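Local coordinates for protein hemin degrading factor (PDB 4MF9) that binds heme and probably traffics or degrades it in Pseudomonas aeruginosa, at residues 68-76 with 165-173; 122-130 with 141-152. All coordinates share one frame; numbering follows the deposited sequence.

Interaction 1 of 2, residues 68-76 with 165-173; sequences ALLPALGEL and AWEPLVERL
Leu169 of helix 166-173 packs between Ala72, Leu73 and Leu76, and its CD1 does most of the touching. That methyl lies 3.8 Å from Leu76 CD2 and also meets the backbone oxygen of Ala72. With CG placed anti to the backbone N (chi1 -157°), the branch is thrown across the gap, where it crosses Leu76 at about a right angle. A branched leucine suits this place because its second methyl, CD2, is left to pack on Leu69. The small Ala72 leaves room for the Leu169 side chain, whose CG lies 4.3 Å from Ala72 CB.

Leu76 CD2 also rests on Ala165 CB, and this methyl in turn sits 3.3 Å from the backbone O of Glu75; at the other end, Leu173 CD1 packs on Leu69 CB at 4.2 Å.

On the solvent-facing side runs a salt bridge, 2.8 Å from Glu75 OE1 to Arg172 NH2. The two side chains approach from opposite directions, their planes 24° apart; Glu75 OE2 stays 3.7 Å from Arg172 NH2, so one oxygen carries the pairing. A water donates both to Glu75 OE1 and to Ala165 O, tying the carboxylate to the backbone of Ala165.

The arrangement is an antiparallel helix pair (173° between short axes 68-72 and 166-173), extended by 3-10 turn 74-76, which supplies Glu75 and Leu76; it packs against strand 151-157 of the large antiparallel sheet, within the N-terminal HemS/ChuX half.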
# COMPACT_ATOMS: atom_id res chain seq x y z
N ALA A 68 -1.52 14.80 -15.19
CA ALA A 68 -0.23 15.44 -15.47
C ALA A 68 0.87 15.01 -14.47
O ALA A 68 2.01 14.72 -14.87
CB ALA A 68 -0.36 16.96 -15.50
N LEU A 69 0.54 15.00 -13.19
CA LEU A 69 1.52 14.72 -12.13
C LEU A 69 2.14 13.32 -12.25
O LEU A 69 3.36 13.17 -12.26
CB LEU A 69 0.87 14.91 -10.76
CG LEU A 69 1.62 14.81 -9.43
CD1 LEU A 69 1.47 13.43 -8.83
CD2 LEU A 69 3.10 15.18 -9.56
N LEU A 70 1.30 12.30 -12.33
CA LEU A 70 1.79 10.91 -12.35
C LEU A 70 2.78 10.57 -13.46
O LEU A 70 3.83 10.02 -13.18
CB LEU A 70 0.63 9.91 -12.31
CG LEU A 70 -0.25 9.98 -11.07
CD1 LEU A 70 -1.52 9.15 -11.24
CD2 LEU A 70 0.53 9.53 -9.84
N PRO A 71 2.48 10.92 -14.73
CA PRO A 71 3.49 10.67 -15.77
C PRO A 71 4.75 11.49 -15.53
O PRO A 71 5.86 11.00 -15.77
CB PRO A 71 2.81 11.14 -17.06
CG PRO A 71 1.37 11.12 -16.77
CD PRO A 71 1.24 11.45 -15.31
N ALA A 72 4.59 12.71 -15.03
CA ALA A 72 5.72 13.61 -14.79
C ALA A 72 6.73 13.06 -13.79
O ALA A 72 7.92 13.36 -13.86
CB ALA A 72 5.24 14.99 -14.35
N LEU A 73 6.29 12.23 -12.88
CA LEU A 73 7.20 11.69 -11.92
C LEU A 73 8.25 10.87 -12.60
O LEU A 73 9.25 10.62 -12.05
CB LEU A 73 6.49 10.87 -10.86
CG LEU A 73 5.55 11.62 -9.96
CD1 LEU A 73 4.78 10.74 -8.97
CD2 LEU A 73 6.18 12.74 -9.24
N GLY A 74 7.94 10.41 -13.79
CA GLY A 74 8.91 9.67 -14.58
C GLY A 74 10.13 10.51 -14.95
O GLY A 74 11.18 9.97 -15.30
N GLU A 75 9.98 11.81 -14.89
CA GLU A 75 11.04 12.75 -15.20
C GLU A 75 12.17 12.65 -14.17
O GLU A 75 13.24 13.04 -14.39
CB GLU A 75 10.45 14.16 -15.32
CG GLU A 75 9.60 14.40 -16.58
CD GLU A 75 8.62 15.59 -16.53
OE1 GLU A 75 8.66 16.40 -15.61
OE2 GLU A 75 7.77 15.70 -17.43
N LEU A 76 11.84 12.12 -13.01
CA LEU A 76 12.74 12.12 -11.87
C LEU A 76 13.75 10.97 -11.86
O LEU A 76 14.61 10.92 -10.99
CB LEU A 76 11.94 12.10 -10.56
CG LEU A 76 10.98 13.28 -10.41
CD1 LEU A 76 10.05 13.07 -9.24
CD2 LEU A 76 11.76 14.58 -10.25
N ALA A 165 15.20 17.68 -12.47
CA ALA A 165 13.82 17.62 -12.92
C ALA A 165 12.91 18.19 -11.85
O ALA A 165 11.79 18.62 -12.14
CB ALA A 165 13.44 16.17 -13.25
N TRP A 166 13.40 18.22 -10.61
CA TRP A 166 12.61 18.61 -9.45
C TRP A 166 11.93 19.99 -9.55
O TRP A 166 10.70 20.08 -9.55
CB TRP A 166 13.46 18.54 -8.18
CG TRP A 166 12.73 18.97 -6.94
CD1 TRP A 166 12.88 20.15 -6.26
CD2 TRP A 166 11.73 18.22 -6.23
NE1 TRP A 166 12.04 20.18 -5.17
CE2 TRP A 166 11.32 19.01 -5.13
CE3 TRP A 166 11.14 16.96 -6.41
CZ2 TRP A 166 10.35 18.58 -4.22
CZ3 TRP A 166 10.18 16.53 -5.51
CH2 TRP A 166 9.80 17.34 -4.42
N GLU A 167 12.70 21.04 -9.72
CA GLU A 167 12.10 22.35 -9.68
C GLU A 167 11.13 22.67 -10.79
O GLU A 167 10.09 23.18 -10.54
CB GLU A 167 13.13 23.43 -9.49
CG GLU A 167 12.67 24.50 -8.51
CD GLU A 167 12.51 24.03 -7.08
OE1 GLU A 167 11.37 24.03 -6.57
OE2 GLU A 167 13.52 23.68 -6.45
N PRO A 168 11.45 22.30 -12.00
CA PRO A 168 10.47 22.53 -13.08
C PRO A 168 9.19 21.73 -12.87
O PRO A 168 8.11 22.21 -13.23
CB PRO A 168 11.21 22.00 -14.31
CG PRO A 168 12.64 22.18 -14.00
CD PRO A 168 12.75 21.86 -12.53
N LEU A 169 9.30 20.54 -12.31
CA LEU A 169 8.13 19.79 -12.00
C LEU A 169 7.26 20.46 -10.98
O LEU A 169 6.09 20.62 -11.19
CB LEU A 169 8.54 18.44 -11.47
CG LEU A 169 7.59 17.28 -11.56
CD1 LEU A 169 8.41 16.08 -11.20
CD2 LEU A 169 6.60 17.54 -10.50
N VAL A 170 7.87 20.92 -9.91
CA VAL A 170 7.14 21.62 -8.86
C VAL A 170 6.43 22.88 -9.39
O VAL A 170 5.23 23.08 -9.14
CB VAL A 170 8.05 21.94 -7.66
CG1 VAL A 170 7.39 22.93 -6.72
CG2 VAL A 170 8.41 20.66 -6.90
N GLU A 171 7.14 23.69 -10.16
CA GLU A 171 6.58 24.95 -10.66
C GLU A 171 5.40 24.73 -11.57
O GLU A 171 4.46 25.43 -11.49
CB GLU A 171 7.64 25.87 -11.30
CG GLU A 171 7.14 26.84 -12.38
CD GLU A 171 6.41 28.05 -11.81
OE1 GLU A 171 5.89 28.84 -12.61
OE2 GLU A 171 6.41 28.24 -10.59
N ARG A 172 5.49 23.75 -12.43
CA ARG A 172 4.44 23.40 -13.38
C ARG A 172 3.15 22.92 -12.70
O ARG A 172 2.04 23.22 -13.16
CB ARG A 172 4.96 22.33 -14.33
CG ARG A 172 3.93 21.69 -15.23
CD ARG A 172 4.61 20.85 -16.29
NE ARG A 172 5.85 20.27 -15.78
CZ ARG A 172 6.70 19.55 -16.51
NH1 ARG A 172 6.44 19.32 -17.79
NH2 ARG A 172 7.81 19.06 -15.96
N LEU A 173 3.32 22.20 -11.60
CA LEU A 173 2.19 21.61 -10.87
C LEU A 173 1.78 22.42 -9.64
O LEU A 173 0.81 22.09 -8.97
CB LEU A 173 2.54 20.19 -10.42
CG LEU A 173 2.21 19.04 -11.38
CD1 LEU A 173 0.72 19.01 -11.73
CD2 LEU A 173 3.05 19.12 -12.63
O HOH W 1 10.69 18.19 -14.70

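Interaction 2 of 2, residues 122-130 with 141-152; sequences GGWNAVFAI and SIQVFDQQGVAV
Val144 and Val152 pack on Trp124: Val144 CG1 comes to 3.5 Å from Trp124 CE3, and Val152 CG1 makes a CH-pi contact over the five-membered ring, 3.7 Å from its centroid. Small branched side chains suit the broad indole, whose NE1 is hydrogen-bonded to His270 O.

Beside it the strands pair tightly, with reciprocal backbone bonds joining Ala126 to Phe145, Phe128 to Gln143 and Ile130 to Ser141 (Ile130 N to Ser141 O 2.8 Å). Val127 CG2 lies alongside Ile142 CG2 at 3.8 Å, while Ala129, having only a methyl, admits Ile142 CD1 to 3.6 Å. On the opposite face of the sheet, Phe145 CD2 meets the Phe128 ring at its edge, and Ile130 CD1 touches the Gln143 amide, which donates to Ser141 OG. Regular pairing ends at a classic beta bulge, where Asn125 N (2.8 Å) and Ala126 N both donate to Phe145 O.

The type I turn Asp146-Gly149 is looser, with Gln147 partly exposed. Asp146 OD1 receives Gln148 N and Val150 N from opposite faces of its carboxylate, the former closing an Asx turn.

This antiparallel hairpin lies between strands 59-62 and 151-157, with helix 47-52 against Phe128 and Phe145.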
# COMPACT_ATOMS: atom_id res chain seq x y z
N GLY A 122 -9.80 8.35 -6.88
CA GLY A 122 -10.99 9.00 -6.43
C GLY A 122 -10.94 9.57 -5.06
O GLY A 122 -11.53 10.56 -4.81
N GLY A 123 -10.28 8.88 -4.15
CA GLY A 123 -10.12 9.37 -2.79
C GLY A 123 -8.86 10.22 -2.58
O GLY A 123 -8.61 10.72 -1.48
N TRP A 124 -8.06 10.37 -3.63
CA TRP A 124 -6.85 11.18 -3.51
C TRP A 124 -7.24 12.65 -3.39
O TRP A 124 -7.95 13.18 -4.24
CB TRP A 124 -5.96 10.99 -4.73
CG TRP A 124 -5.31 9.64 -4.82
CD1 TRP A 124 -5.83 8.45 -4.38
CD2 TRP A 124 -4.02 9.35 -5.37
NE1 TRP A 124 -4.94 7.43 -4.64
CE2 TRP A 124 -3.82 7.95 -5.25
CE3 TRP A 124 -3.03 10.12 -5.98
CZ2 TRP A 124 -2.67 7.32 -5.70
CZ3 TRP A 124 -1.87 9.49 -6.43
CH2 TRP A 124 -1.71 8.10 -6.29
N ASN A 125 -6.80 13.32 -2.33
CA ASN A 125 -7.30 14.66 -2.05
C ASN A 125 -6.29 15.79 -2.22
O ASN A 125 -6.54 16.76 -2.94
CB ASN A 125 -7.89 14.72 -0.65
CG ASN A 125 -8.50 16.07 -0.34
OD1 ASN A 125 -9.32 16.57 -1.11
ND2 ASN A 125 -8.09 16.67 0.76
N ALA A 126 -5.16 15.66 -1.54
CA ALA A 126 -4.16 16.71 -1.58
C ALA A 126 -2.78 16.11 -1.82
O ALA A 126 -2.52 14.95 -1.44
CB ALA A 126 -4.17 17.50 -0.29
N VAL A 127 -1.92 16.89 -2.46
CA VAL A 127 -0.57 16.44 -2.81
C VAL A 127 0.43 17.57 -2.59
O VAL A 127 0.18 18.72 -2.99
CB VAL A 127 -0.53 15.93 -4.26
CG1 VAL A 127 -1.23 16.91 -5.20
CG2 VAL A 127 0.90 15.70 -4.70
N PHE A 128 1.54 17.26 -1.93
CA PHE A 128 2.56 18.25 -1.61
C PHE A 128 3.94 17.82 -2.10
O PHE A 128 4.25 16.63 -2.13
CB PHE A 128 2.62 18.49 -0.10
CG PHE A 128 1.33 18.98 0.49
CD1 PHE A 128 0.33 18.07 0.86
CD2 PHE A 128 1.09 20.34 0.66
CE1 PHE A 128 -0.87 18.52 1.39
CE2 PHE A 128 -0.10 20.79 1.19
CZ PHE A 128 -1.08 19.88 1.56
N ALA A 129 4.75 18.79 -2.49
CA ALA A 129 6.14 18.53 -2.80
C ALA A 129 6.94 19.09 -1.65
O ALA A 129 6.86 20.29 -1.37
CB ALA A 129 6.53 19.22 -4.11
N ILE A 130 7.68 18.23 -1.00
CA ILE A 130 8.47 18.58 0.15
C ILE A 130 9.97 18.64 -0.22
O ILE A 130 10.48 17.78 -0.86
CB ILE A 130 8.21 17.59 1.29
CG1 ILE A 130 6.73 17.59 1.66
CG2 ILE A 130 9.05 17.90 2.49
CD1 ILE A 130 6.38 16.73 2.83
N SER A 141 10.44 14.90 -1.63
CA SER A 141 9.40 13.91 -1.78
C SER A 141 8.11 14.48 -2.28
O SER A 141 7.85 15.63 -2.03
CB SER A 141 9.15 13.16 -0.49
OG SER A 141 8.64 13.91 0.52
N ILE A 142 7.33 13.67 -2.98
CA ILE A 142 5.94 13.99 -3.33
C ILE A 142 5.02 13.18 -2.43
O ILE A 142 5.19 12.03 -2.34
CB ILE A 142 5.65 13.67 -4.81
CG1 ILE A 142 6.60 14.44 -5.73
CG2 ILE A 142 4.21 13.89 -5.13
CD1 ILE A 142 6.49 15.90 -5.56
N GLN A 143 4.14 13.82 -1.70
CA GLN A 143 3.33 13.09 -0.75
C GLN A 143 1.83 13.34 -0.95
O GLN A 143 1.41 14.45 -0.98
CB GLN A 143 3.73 13.34 0.70
CG GLN A 143 5.22 13.22 0.99
CD GLN A 143 5.61 13.16 2.48
OE1 GLN A 143 4.81 13.23 3.34
NE2 GLN A 143 6.85 12.98 2.71
N VAL A 144 1.06 12.27 -1.04
CA VAL A 144 -0.36 12.36 -1.34
C VAL A 144 -1.20 11.95 -0.14
O VAL A 144 -0.87 10.97 0.55
CB VAL A 144 -0.73 11.45 -2.55
CG1 VAL A 144 -2.23 11.49 -2.83
CG2 VAL A 144 0.05 11.88 -3.79
N PHE A 145 -2.29 12.68 0.10
CA PHE A 145 -3.18 12.41 1.24
C PHE A 145 -4.65 12.30 0.84
O PHE A 145 -5.09 12.92 -0.14
CB PHE A 145 -2.97 13.49 2.31
CG PHE A 145 -1.56 13.56 2.80
CD1 PHE A 145 -1.13 12.74 3.85
CD2 PHE A 145 -0.63 14.39 2.18
CE1 PHE A 145 0.18 12.78 4.29
CE2 PHE A 145 0.69 14.43 2.62
CZ PHE A 145 1.10 13.62 3.67
N ASP A 146 -5.41 11.49 1.59
CA ASP A 146 -6.81 11.21 1.25
C ASP A 146 -7.80 12.21 1.88
O ASP A 146 -7.38 13.17 2.51
CB ASP A 146 -7.21 9.75 1.54
CG ASP A 146 -7.20 9.40 3.03
OD1 ASP A 146 -7.32 10.29 3.88
OD2 ASP A 146 -7.09 8.19 3.35
N GLN A 147 -9.08 11.95 1.76
CA GLN A 147 -10.08 12.84 2.24
C GLN A 147 -10.01 13.07 3.73
O GLN A 147 -10.55 14.04 4.22
CB GLN A 147 -11.44 12.35 1.86
CG GLN A 147 -12.16 13.35 1.06
CD GLN A 147 -11.49 13.56 -0.20
OE1 GLN A 147 -11.29 14.66 -0.59
NE2 GLN A 147 -11.12 12.50 -0.84
N GLN A 148 -9.41 12.15 4.46
CA GLN A 148 -9.28 12.26 5.92
C GLN A 148 -7.90 12.76 6.36
O GLN A 148 -7.61 12.84 7.56
CB GLN A 148 -9.62 10.93 6.60
CG GLN A 148 -11.11 10.55 6.50
CD GLN A 148 -11.53 10.12 5.10
OE1 GLN A 148 -12.36 10.77 4.47
NE2 GLN A 148 -10.96 9.03 4.62
N GLY A 149 -7.05 13.07 5.39
CA GLY A 149 -5.69 13.51 5.71
C GLY A 149 -4.69 12.39 5.94
O GLY A 149 -3.54 12.64 6.32
N VAL A 150 -5.11 11.15 5.70
CA VAL A 150 -4.22 10.00 5.90
C VAL A 150 -3.38 9.80 4.65
O VAL A 150 -3.87 9.95 3.54
CB VAL A 150 -5.02 8.71 6.18
CG1 VAL A 150 -4.09 7.60 6.64
CG2 VAL A 150 -6.10 8.98 7.22
N ALA A 151 -2.10 9.47 4.82
CA ALA A 151 -1.23 9.26 3.67
C ALA A 151 -1.78 8.23 2.70
O ALA A 151 -2.28 7.16 3.11
CB ALA A 151 0.16 8.86 4.12
N VAL A 152 -1.68 8.53 1.42
CA VAL A 152 -2.07 7.58 0.38
C VAL A 152 -0.84 6.87 -0.17
O VAL A 152 -0.79 5.63 -0.23
CB VAL A 152 -2.84 8.29 -0.76
CG1 VAL A 152 -2.92 7.38 -1.95
CG2 VAL A 152 -4.22 8.65 -0.31

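Interactions 1 and 2 have centres about 16 Å apart, on the same side of the chain's centre and in the same HemS/ChuX half. Along the chain, 68-76 comes first, then both segments of interaction 2, and finally 165-173, so the helix pair brackets the hairpin. Strand 151-157 leads on to helix 166-173, and the contacts meet directly: Trp166 CZ3 packs on Ile142 CD1 at 3.7 Å, and Val170 CG2 on Ala129 CB. Leu73, Trp166 and Val170 thus cover one face of a sheet that runs on into strands 282-285, 288-293 and 296-301. Interaction 1 lies away from the heme site, whereas the Trp124 side chain of interaction 2 is about 11 Å from the heme.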